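XRE family transcriptional regulator (Enterobacter cloacae subsp. cloacae, PDB 6B8W) probably binds DNA and regulates transcription, and this chain is its metal-binding cupin domain, without the helix-turn-helix part. Local coordinates at residues I22-G27 and V85-L90; E41-I46 and V67-D72; L50-D55 and K73-R78. One frame throughout, in Å; residues are numbered along the deposited sequence.

How the contacts relate
From the N terminus, segment 22-27 comes first and pairs with segment 85-90 in contact 1, closing a loop of 57 residues. Both other contacts lie within it. Contact 2 pairs 41-46 with 67-72 and closes a loop of 20 residues. Contact 3 pairs 50-55 with 73-78 and closes one of 17. Its segments alternate with those of contact 2, so the two cross. Contacts 1 and 2 belong to the same antiparallel sheet, where strands 85-92 and 40-47 are neighbours. Contact 3 belongs to the second. The sheets meet where Phe87 packs on Tyr77 and Glu41 hydrogen-bonds Tyr77. Glu41 from contact 2 and His75 and Tyr77 from contact 3 bind Mn(2+), absent from this chain.

Contact 1. Residues I22-G27 and V85-L90; sequences IILAPG and VHFHSL
Ile22 forms an antiparallel hydrogen-bonded pair with Phe87, late in strand 17-24. Its N donates to Phe87 O at 2.9 Å, and its O takes the N-H of Phe87. Both bonds run nearly along the C=O axes. Ile22 CB lies over one face of the Phe87 ring, toward its rim, a CH-pi contact 3.9 Å from the ring centroid. The side chain crosses the ring obliquely, and Ile22 CG2 is 3.5 Å from Phe87 CZ. Ile22 CD1 extends past Phe87 CE2 to Ser89 CB. The ring can meet Ile22 because Phe87 CG stands in the crowded position between backbone N and carbonyl carbon (chi1 63°). Ile23 turns to the opposite face of the sheet, beside His86. Its CG1 approaches His86 CD2 obliquely at 4.0 Å. The same CD2 edge points at Ile22 O, while His86 NE2 is hydrogen-bonded to Ser21 OG. Leu24 returns to the face of Ile22 and Phe87. Its N bonds Val85 O at 2.9 Å, and its O accepts from Val85 N at 3.0 Å. Leu24 CB touches Val85 CG1 at 3.7 Å and lies at the edge of the Phe87 ring. Leu50 of the other sheet packs on Leu24, Val85 and Phe87. The pairing of an early strand with the last one, with an apolar face turned to a second sheet, fits the jelly-roll beta barrel of the cupin fold.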
loop_
_atom_site.group_PDB
_atom_site.type_symbol
_atom_site.label_atom_id
_atom_site.label_comp_id
_atom_site.label_asym_id
_atom_site.label_seq_id
_atom_site.Cartn_x
_atom_site.Cartn_y
_atom_site.Cartn_z
ATOM N N ILE A 22 -9.981 0.542 0.024
ATOM C CA ILE A 22 -11.312 0.395 0.608
ATOM C C ILE A 22 -11.665 1.557 1.519
ATOM O O ILE A 22 -10.853 1.972 2.336
ATOM C CB ILE A 22 -11.360 -0.910 1.424
ATOM C CG1 ILE A 22 -11.000 -2.107 0.519
ATOM C CG2 ILE A 22 -12.721 -1.096 2.104
ATOM C CD1 ILE A 22 -10.907 -3.435 1.239
ATOM N N ILE A 23 -12.879 2.075 1.369
ATOM C CA ILE A 23 -13.378 3.144 2.228
ATOM C C ILE A 23 -14.600 2.554 2.965
ATOM O O ILE A 23 -15.555 2.103 2.333
ATOM C CB ILE A 23 -13.743 4.399 1.468
ATOM C CG1 ILE A 23 -12.481 4.951 0.766
ATOM C CG2 ILE A 23 -14.310 5.436 2.436
ATOM C CD1 ILE A 23 -12.718 6.144 -0.139
ATOM N N LEU A 24 -14.539 2.582 4.292
ATOM C CA LEU A 24 -15.577 2.026 5.164
ATOM C C LEU A 24 -16.230 3.176 5.930
ATOM O O LEU A 24 -15.558 3.946 6.639
ATOM C CB LEU A 24 -14.910 0.992 6.096
ATOM C CG LEU A 24 -15.682 -0.065 6.862
ATOM C CD1 LEU A 24 -16.521 -0.952 5.935
ATOM C CD2 LEU A 24 -14.698 -0.921 7.676
ATOM N N ALA A 25 -17.545 3.315 5.751
ATOM C CA ALA A 25 -18.314 4.393 6.356
ATOM C C ALA A 25 -18.447 4.222 7.863
ATOM O O ALA A 25 -18.329 3.110 8.362
ATOM C CB ALA A 25 -19.701 4.470 5.723
ATOM N N PRO A 26 -18.698 5.325 8.586
ATOM C CA PRO A 26 -18.874 5.225 10.029
ATOM C C PRO A 26 -19.931 4.192 10.393
ATOM O O PRO A 26 -20.997 4.148 9.764
ATOM C CB PRO A 26 -19.356 6.626 10.420
ATOM C CG PRO A 26 -18.732 7.502 9.398
ATOM C CD PRO A 26 -18.792 6.724 8.131
ATOM N N GLY A 27 -19.595 3.330 11.340
ATOM C CA GLY A 27 -20.513 2.306 11.833
ATOM C C GLY A 27 -20.611 1.044 11.001
ATOM O O GLY A 27 -21.277 0.097 11.412
ATOM N N VAL A 85 -13.127 5.587 7.030
ATOM C CA VAL A 85 -11.754 5.095 7.186
ATOM C C VAL A 85 -11.337 4.530 5.839
ATOM O O VAL A 85 -12.086 3.775 5.220
ATOM C CB VAL A 85 -11.574 4.056 8.301
ATOM C CG1 VAL A 85 -12.468 2.836 8.101
ATOM C CG2 VAL A 85 -10.112 3.631 8.414
ATOM N N HIS A 86 -10.159 4.958 5.374
ATOM C CA HIS A 86 -9.595 4.525 4.114
ATOM C C HIS A 86 -8.422 3.601 4.417
ATOM O O HIS A 86 -7.514 3.978 5.144
ATOM C CB HIS A 86 -9.119 5.752 3.325
ATOM C CG HIS A 86 -8.484 5.428 2.006
ATOM N ND1 HIS A 86 -7.607 6.289 1.382
ATOM C CD2 HIS A 86 -8.554 4.327 1.220
ATOM C CE1 HIS A 86 -7.200 5.754 0.244
ATOM N NE2 HIS A 86 -7.741 4.550 0.133
ATOM N N PHE A 87 -8.459 2.377 3.900
ATOM C CA PHE A 87 -7.352 1.462 4.119
ATOM C C PHE A 87 -7.062 0.693 2.853
ATOM O O PHE A 87 -7.837 0.730 1.908
ATOM C CB PHE A 87 -7.598 0.532 5.311
ATOM C CG PHE A 87 -8.778 -0.393 5.154
ATOM C CD1 PHE A 87 -10.058 0.036 5.470
ATOM C CD2 PHE A 87 -8.597 -1.700 4.732
ATOM C CE1 PHE A 87 -11.138 -0.817 5.347
ATOM C CE2 PHE A 87 -9.672 -2.569 4.605
ATOM C CZ PHE A 87 -10.951 -2.134 4.919
ATOM N N HIS A 88 -5.888 0.080 2.801
ATOM C CA HIS A 88 -5.556 -0.795 1.690
ATOM C C HIS A 88 -5.536 -2.212 2.185
ATOM O O HIS A 88 -5.131 -2.480 3.327
ATOM C CB HIS A 88 -4.182 -0.544 1.059
ATOM C CG HIS A 88 -4.026 0.779 0.395
ATOM N ND1 HIS A 88 -2.796 1.239 -0.033
ATOM C CD2 HIS A 88 -4.913 1.760 0.119
ATOM C CE1 HIS A 88 -2.942 2.435 -0.568
ATOM N NE2 HIS A 88 -4.211 2.783 -0.475
ATOM N N SER A 89 -5.959 -3.117 1.314
ATOM C CA SER A 89 -5.944 -4.535 1.583
ATOM C C SER A 89 -5.118 -5.165 0.480
ATOM O O SER A 89 -5.475 -5.078 -0.688
ATOM C CB SER A 89 -7.364 -5.095 1.601
ATOM O OG SER A 89 -7.349 -6.513 1.590
ATOM N N LEU A 90 -3.993 -5.762 0.853
ATOM C CA LEU A 90 -3.120 -6.429 -0.094
ATOM C C LEU A 90 -3.301 -7.917 0.080
ATOM O O LEU A 90 -3.322 -8.407 1.202
ATOM C CB LEU A 90 -1.661 -6.079 0.165
ATOM C CG LEU A 90 -1.196 -4.647 -0.133
ATOM C CD1 LEU A 90 -1.854 -3.621 0.756
ATOM C CD2 LEU A 90 0.305 -4.624 0.083
#

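Contact 2. Residues E41-I46 and V67-D72; sequences EHVVVI and VRFAGD
Val67 forms an antiparallel hydrogen-bonded pair with Val43. Val67 N donates to Val43 O at 2.9 Å, and Val43 N donates back to Val67 O. Arg68 turns to the other face of the sheet and runs alongside His42, its chain extended from CG to NE. Arg68 CG lies over one face of the His42 ring, 3.7 Å from its centroid, a CH-pi contact, and the guanidinium stands almost perpendicular to the ring (86°). Arg68 NE forms a salt bridge with Asp12 of the second subunit. Phe69 returns to the face of Glu41 and Val43. Its N binds Glu41 O at 2.8 Å, and its O accepts a nearly straight bond from Glu41 N. With chi1 at 59°, Phe69 CG takes the crowded position, and the ring lies beside the extended Glu41 side chain. Glu41 CB makes a CH-pi contact over the ring, and Glu41 CD is 3.5 Å from Phe69 CZ. Val43 CG2 meets the ring edge at Phe69 CE1, 3.9 Å away. The Glu41 carboxylate is buried, but Tyr77 OH and Ser89 OG bond its OE2, and OE1 has a weak bond from His75. Glu41 is one of the Mn(2+) ligands, though no metal is bound in this chain. Bonds at both oxygens, with the Phe69 ring alongside, probably fix the turn of the carboxylate and would help stabilise its negative charge.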
loop_
_atom_site.group_PDB
_atom_site.type_symbol
_atom_site.label_atom_id
_atom_site.label_comp_id
_atom_site.label_asym_id
_atom_site.label_seq_id
_atom_site.Cartn_x
_atom_site.Cartn_y
_atom_site.Cartn_z
ATOM N N GLU A 41 -2.920 -11.790 3.756
ATOM C CA GLU A 41 -3.484 -10.471 3.633
ATOM C C GLU A 41 -2.715 -9.452 4.505
ATOM O O GLU A 41 -2.265 -9.771 5.618
ATOM C CB GLU A 41 -4.983 -10.458 3.974
ATOM C CG GLU A 41 -5.595 -9.058 3.917
ATOM C CD GLU A 41 -7.120 -8.981 3.965
ATOM O OE1 GLU A 41 -7.813 -10.030 3.986
ATOM O OE2 GLU A 41 -7.630 -7.823 3.986
ATOM N N HIS A 42 -2.523 -8.251 3.955
ATOM C CA HIS A 42 -1.945 -7.129 4.700
ATOM C C HIS A 42 -3.010 -6.035 4.673
ATOM O O HIS A 42 -3.605 -5.769 3.639
ATOM C CB HIS A 42 -0.685 -6.527 4.043
ATOM C CG HIS A 42 0.538 -7.386 4.086
ATOM N ND1 HIS A 42 0.740 -8.438 3.220
ATOM C CD2 HIS A 42 1.662 -7.302 4.844
ATOM C CE1 HIS A 42 1.920 -8.984 3.460
ATOM N NE2 HIS A 42 2.502 -8.313 4.441
ATOM N N VAL A 43 -3.248 -5.416 5.810
ATOM C CA VAL A 43 -4.116 -4.255 5.899
ATOM C C VAL A 43 -3.224 -3.125 6.399
ATOM O O VAL A 43 -2.446 -3.319 7.354
ATOM C CB VAL A 43 -5.274 -4.473 6.879
ATOM C CG1 VAL A 43 -5.963 -3.161 7.238
ATOM C CG2 VAL A 43 -6.284 -5.440 6.277
ATOM N N VAL A 44 -3.304 -1.980 5.723
ATOM C CA VAL A 44 -2.586 -0.767 6.106
ATOM C C VAL A 44 -3.605 0.360 6.097
ATOM O O VAL A 44 -4.322 0.545 5.109
ATOM C CB VAL A 44 -1.452 -0.413 5.121
ATOM C CG1 VAL A 44 -0.793 0.910 5.509
ATOM C CG2 VAL A 44 -0.422 -1.529 5.067
ATOM N N VAL A 45 -3.702 1.095 7.197
ATOM C CA VAL A 45 -4.636 2.226 7.270
ATOM C C VAL A 45 -4.003 3.441 6.600
ATOM O O VAL A 45 -2.844 3.747 6.835
ATOM C CB VAL A 45 -5.023 2.536 8.730
ATOM C CG1 VAL A 45 -5.906 3.775 8.837
ATOM C CG2 VAL A 45 -5.758 1.338 9.331
ATOM N N ILE A 46 -4.779 4.119 5.765
ATOM C CA ILE A 46 -4.316 5.300 5.044
ATOM C C ILE A 46 -4.792 6.542 5.778
ATOM O O ILE A 46 -3.984 7.405 6.103
ATOM C CB ILE A 46 -4.819 5.297 3.584
ATOM C CG1 ILE A 46 -4.435 3.983 2.886
ATOM C CG2 ILE A 46 -4.292 6.502 2.834
ATOM C CD1 ILE A 46 -2.985 3.581 2.995
ATOM N N VAL A 67 -1.187 -4.707 9.629
ATOM C CA VAL A 67 -1.145 -6.047 10.163
ATOM C C VAL A 67 -1.113 -7.024 9.006
ATOM O O VAL A 67 -1.780 -6.810 7.983
ATOM C CB VAL A 67 -2.343 -6.319 11.111
ATOM C CG1 VAL A 67 -3.680 -6.055 10.430
ATOM C CG2 VAL A 67 -2.294 -7.744 11.661
ATOM N N ARG A 68 -0.311 -8.073 9.165
ATOM C CA ARG A 68 -0.175 -9.144 8.189
ATOM C C ARG A 68 -0.794 -10.375 8.812
ATOM O O ARG A 68 -0.467 -10.720 9.948
ATOM C CB ARG A 68 1.293 -9.412 7.931
ATOM C CG ARG A 68 1.606 -10.470 6.891
ATOM C CD ARG A 68 3.089 -10.749 6.967
ATOM N NE ARG A 68 3.624 -11.643 5.951
ATOM C CZ ARG A 68 3.534 -12.972 5.972
ATOM N NH1 ARG A 68 2.840 -13.599 6.922
ATOM N NH2 ARG A 68 4.114 -13.679 5.005
ATOM N N PHE A 69 -1.653 -11.074 8.069
ATOM C CA PHE A 69 -2.320 -12.231 8.635
ATOM C C PHE A 69 -2.827 -13.202 7.583
ATOM O O PHE A 69 -2.791 -12.925 6.373
ATOM C CB PHE A 69 -3.475 -11.757 9.516
ATOM C CG PHE A 69 -4.492 -10.931 8.772
ATOM C CD1 PHE A 69 -4.315 -9.564 8.605
ATOM C CD2 PHE A 69 -5.606 -11.529 8.211
ATOM C CE1 PHE A 69 -5.243 -8.809 7.896
ATOM C CE2 PHE A 69 -6.548 -10.785 7.514
ATOM C CZ PHE A 69 -6.371 -9.424 7.354
ATOM N N ALA A 70 -3.281 -14.359 8.075
ATOM C CA ALA A 70 -3.817 -15.423 7.251
ATOM C C ALA A 70 -5.189 -15.003 6.743
ATOM O O ALA A 70 -6.144 -14.936 7.516
ATOM C CB ALA A 70 -3.913 -16.716 8.058
ATOM N N GLY A 71 -5.274 -14.743 5.444
ATOM C CA GLY A 71 -6.495 -14.241 4.817
ATOM C C GLY A 71 -7.604 -15.264 4.709
ATOM O O GLY A 71 -8.769 -14.903 4.525
ATOM N N ASP A 72 -7.231 -16.532 4.816
ATOM C CA ASP A 72 -8.188 -17.636 4.747
ATOM C C ASP A 72 -8.898 -17.905 6.091
ATOM O O ASP A 72 -9.734 -18.812 6.172
ATOM C CB ASP A 72 -7.519 -18.916 4.200
ATOM C CG ASP A 72 -6.330 -19.376 5.016
ATOM O OD1 ASP A 72 -5.721 -18.560 5.747
ATOM O OD2 ASP A 72 -5.969 -20.560 4.896
#

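Contact 3. Residues L50-D55 and K73-R78; sequences LEMKID and KPHAYR
Met52 carries the inward side of this strand pair. Its CB leaves the strand on the face shared with Tyr77, with CG anti to the carbonyl carbon (chi1 -76°). The chain then bends at both chi2 and chi3, which brings the sulfur back beside the neighbouring strand. Met52 SD lies 3.2 Å from Tyr77 CD2 and approaches the ring obliquely, a Met-aromatic contact. Met52 CE continues along the same ring to Tyr77 CE2 at 3.6 Å, and to His75 CD2 at 4.2 Å. SD and CE also lie near Ala76 O. His75 ND1 donates an almost straight bond (173°) to Lys73 O at 2.8 Å. Its NE2 makes a weak bond to Tyr77 OH, whose strongest partner is Glu41. His75 and Tyr77, with Glu41, are Mn(2+) ligands; no metal is bound in this chain. The hydrogen-bonded pairs are Glu51 with Arg78 and Lys53 with Ala76; Met52 and Tyr77 form the non-hydrogen-bonded pair between them. On the outward face, Glu51 OE1 makes a salt bridge with Arg78 NE at 2.7 Å. Arg78 bends at chi3 to present NE, which meets OE1 from above the carboxylate plane. NH2 adds a weak bond, a water weakly links OE2 to NH2, and Ser80 OG also bonds OE1. A second water spans Asp55 N and Pro74 O. Trp58 of strand 57-61 covers this outer side, with a cation-pi contact to Arg78. On the inner side, Met52 and Tyr77 pack on Val43 of strand 40-47, and Met52 and Ile54 touch Phe69 of strand 66-70, so strands 50-54 and 75-78 face the five-stranded sheet.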
loop_
_atom_site.group_PDB
_atom_site.type_symbol
_atom_site.label_atom_id
_atom_site.label_comp_id
_atom_site.label_asym_id
_atom_site.label_seq_id
_atom_site.Cartn_x
_atom_site.Cartn_y
_atom_site.Cartn_z
ATOM N N LEU A 50 -9.264 2.289 11.883
ATOM C CA LEU A 50 -9.885 1.028 11.543
ATOM C C LEU A 50 -9.826 0.024 12.693
ATOM O O LEU A 50 -8.804 -0.104 13.372
ATOM C CB LEU A 50 -9.143 0.417 10.348
ATOM C CG LEU A 50 -9.632 -0.949 9.846
ATOM C CD1 LEU A 50 -11.015 -0.810 9.245
ATOM C CD2 LEU A 50 -8.666 -1.517 8.814
ATOM N N GLU A 51 -10.903 -0.720 12.878
ATOM C CA GLU A 51 -10.895 -1.825 13.807
ATOM C C GLU A 51 -10.818 -3.117 12.972
ATOM O O GLU A 51 -11.566 -3.274 12.009
ATOM C CB GLU A 51 -12.148 -1.809 14.675
ATOM C CG GLU A 51 -12.175 -0.677 15.677
ATOM C CD GLU A 51 -13.503 -0.579 16.425
ATOM O OE1 GLU A 51 -14.577 -0.844 15.822
ATOM O OE2 GLU A 51 -13.480 -0.166 17.613
ATOM N N MET A 52 -9.885 -4.001 13.320
ATOM C CA MET A 52 -9.716 -5.296 12.658
ATOM C C MET A 52 -9.931 -6.403 13.674
ATOM O O MET A 52 -9.350 -6.366 14.766
ATOM C CB MET A 52 -8.298 -5.494 12.104
ATOM C CG MET A 52 -7.964 -4.743 10.836
ATOM S SD MET A 52 -8.996 -5.151 9.428
ATOM C CE MET A 52 -8.635 -6.893 9.217
ATOM N N LYS A 53 -10.720 -7.393 13.290
ATOM C CA LYS A 53 -10.953 -8.555 14.114
ATOM C C LYS A 53 -10.150 -9.669 13.443
ATOM O O LYS A 53 -10.453 -10.062 12.326
ATOM C CB LYS A 53 -12.425 -8.931 14.181
ATOM C CG LYS A 53 -12.701 -9.992 15.222
ATOM C CD LYS A 53 -14.168 -10.376 15.272
ATOM C CE LYS A 53 -14.426 -11.314 16.441
ATOM N NZ LYS A 53 -15.873 -11.639 16.514
ATOM N N ILE A 54 -9.139 -10.164 14.141
ATOM C CA ILE A 54 -8.224 -11.186 13.633
ATOM C C ILE A 54 -8.020 -12.176 14.775
ATOM O O ILE A 54 -7.818 -11.767 15.927
ATOM C CB ILE A 54 -6.873 -10.531 13.252
ATOM C CG1 ILE A 54 -7.055 -9.604 12.047
ATOM C CG2 ILE A 54 -5.811 -11.579 12.946
ATOM C CD1 ILE A 54 -5.943 -8.613 11.857
ATOM N N ASP A 55 -8.078 -13.469 14.456
ATOM C CA ASP A 55 -7.978 -14.533 15.453
ATOM C C ASP A 55 -9.001 -14.332 16.579
ATOM O O ASP A 55 -8.709 -14.595 17.747
ATOM C CB ASP A 55 -6.537 -14.651 16.014
ATOM C CG ASP A 55 -5.512 -15.022 14.933
ATOM O OD1 ASP A 55 -5.844 -15.826 14.044
ATOM O OD2 ASP A 55 -4.367 -14.509 14.968
ATOM N N LYS A 73 -8.554 -17.164 7.145
ATOM C CA LYS A 73 -9.239 -17.333 8.437
ATOM C C LYS A 73 -10.275 -16.214 8.580
ATOM O O LYS A 73 -10.036 -15.113 8.101
ATOM C CB LYS A 73 -8.263 -17.276 9.595
ATOM C CG LYS A 73 -7.156 -18.317 9.539
ATOM C CD LYS A 73 -7.687 -19.733 9.567
ATOM C CE LYS A 73 -6.573 -20.727 9.330
ATOM N NZ LYS A 73 -7.138 -22.095 9.279
ATOM N N PRO A 74 -11.410 -16.488 9.248
ATOM C CA PRO A 74 -12.431 -15.428 9.389
ATOM C C PRO A 74 -11.873 -14.166 10.040
ATOM O O PRO A 74 -11.098 -14.240 11.000
ATOM C CB PRO A 74 -13.499 -16.067 10.286
ATOM C CG PRO A 74 -13.316 -17.539 10.124
ATOM C CD PRO A 74 -11.860 -17.776 9.823
ATOM N N HIS A 75 -12.185 -13.025 9.457
ATOM C CA HIS A 75 -11.748 -11.741 10.002
ATOM C C HIS A 75 -12.774 -10.713 9.619
ATOM O O HIS A 75 -13.634 -10.994 8.777
ATOM C CB HIS A 75 -10.336 -11.356 9.539
ATOM C CG HIS A 75 -10.138 -11.317 8.058
ATOM N ND1 HIS A 75 -9.933 -12.455 7.303
ATOM C CD2 HIS A 75 -10.011 -10.272 7.202
ATOM C CE1 HIS A 75 -9.733 -12.107 6.039
ATOM N NE2 HIS A 75 -9.780 -10.792 5.953
ATOM N N ALA A 76 -12.683 -9.541 10.238
ATOM C CA ALA A 76 -13.667 -8.514 10.028
ATOM C C ALA A 76 -13.053 -7.142 10.085
ATOM O O ALA A 76 -11.992 -6.947 10.663
ATOM C CB ALA A 76 -14.774 -8.646 11.057
ATOM N N TYR A 77 -13.742 -6.197 9.466
ATOM C CA TYR A 77 -13.292 -4.839 9.378
ATOM C C TYR A 77 -14.429 -3.991 9.916
ATOM O O TYR A 77 -15.557 -4.172 9.503
ATOM C CB TYR A 77 -13.042 -4.459 7.905
ATOM C CG TYR A 77 -12.231 -5.457 7.087
ATOM C CD1 TYR A 77 -12.834 -6.565 6.521
ATOM C CD2 TYR A 77 -10.890 -5.247 6.812
ATOM C CE1 TYR A 77 -12.116 -7.472 5.750
ATOM C CE2 TYR A 77 -10.160 -6.142 6.026
ATOM C CZ TYR A 77 -10.778 -7.254 5.504
ATOM O OH TYR A 77 -10.084 -8.166 4.715
ATOM N N ARG A 78 -14.124 -3.044 10.789
ATOM C CA ARG A 78 -15.164 -2.226 11.376
ATOM C C ARG A 78 -14.699 -0.795 11.569
ATOM O O ARG A 78 -13.544 -0.553 11.910
ATOM C CB ARG A 78 -15.608 -2.844 12.711
ATOM C CG ARG A 78 -16.826 -2.195 13.356
ATOM C CD ARG A 78 -17.299 -2.966 14.587
ATOM N NE ARG A 78 -16.307 -2.958 15.657
ATOM C CZ ARG A 78 -16.408 -3.619 16.813
ATOM N NH1 ARG A 78 -17.467 -4.378 17.089
ATOM N NH2 ARG A 78 -15.448 -3.497 17.725
HETATM O O HOH W 1 -12.758 -2.496 18.733
HETATM O O HOH W 2 -8.441 -14.070 11.611
#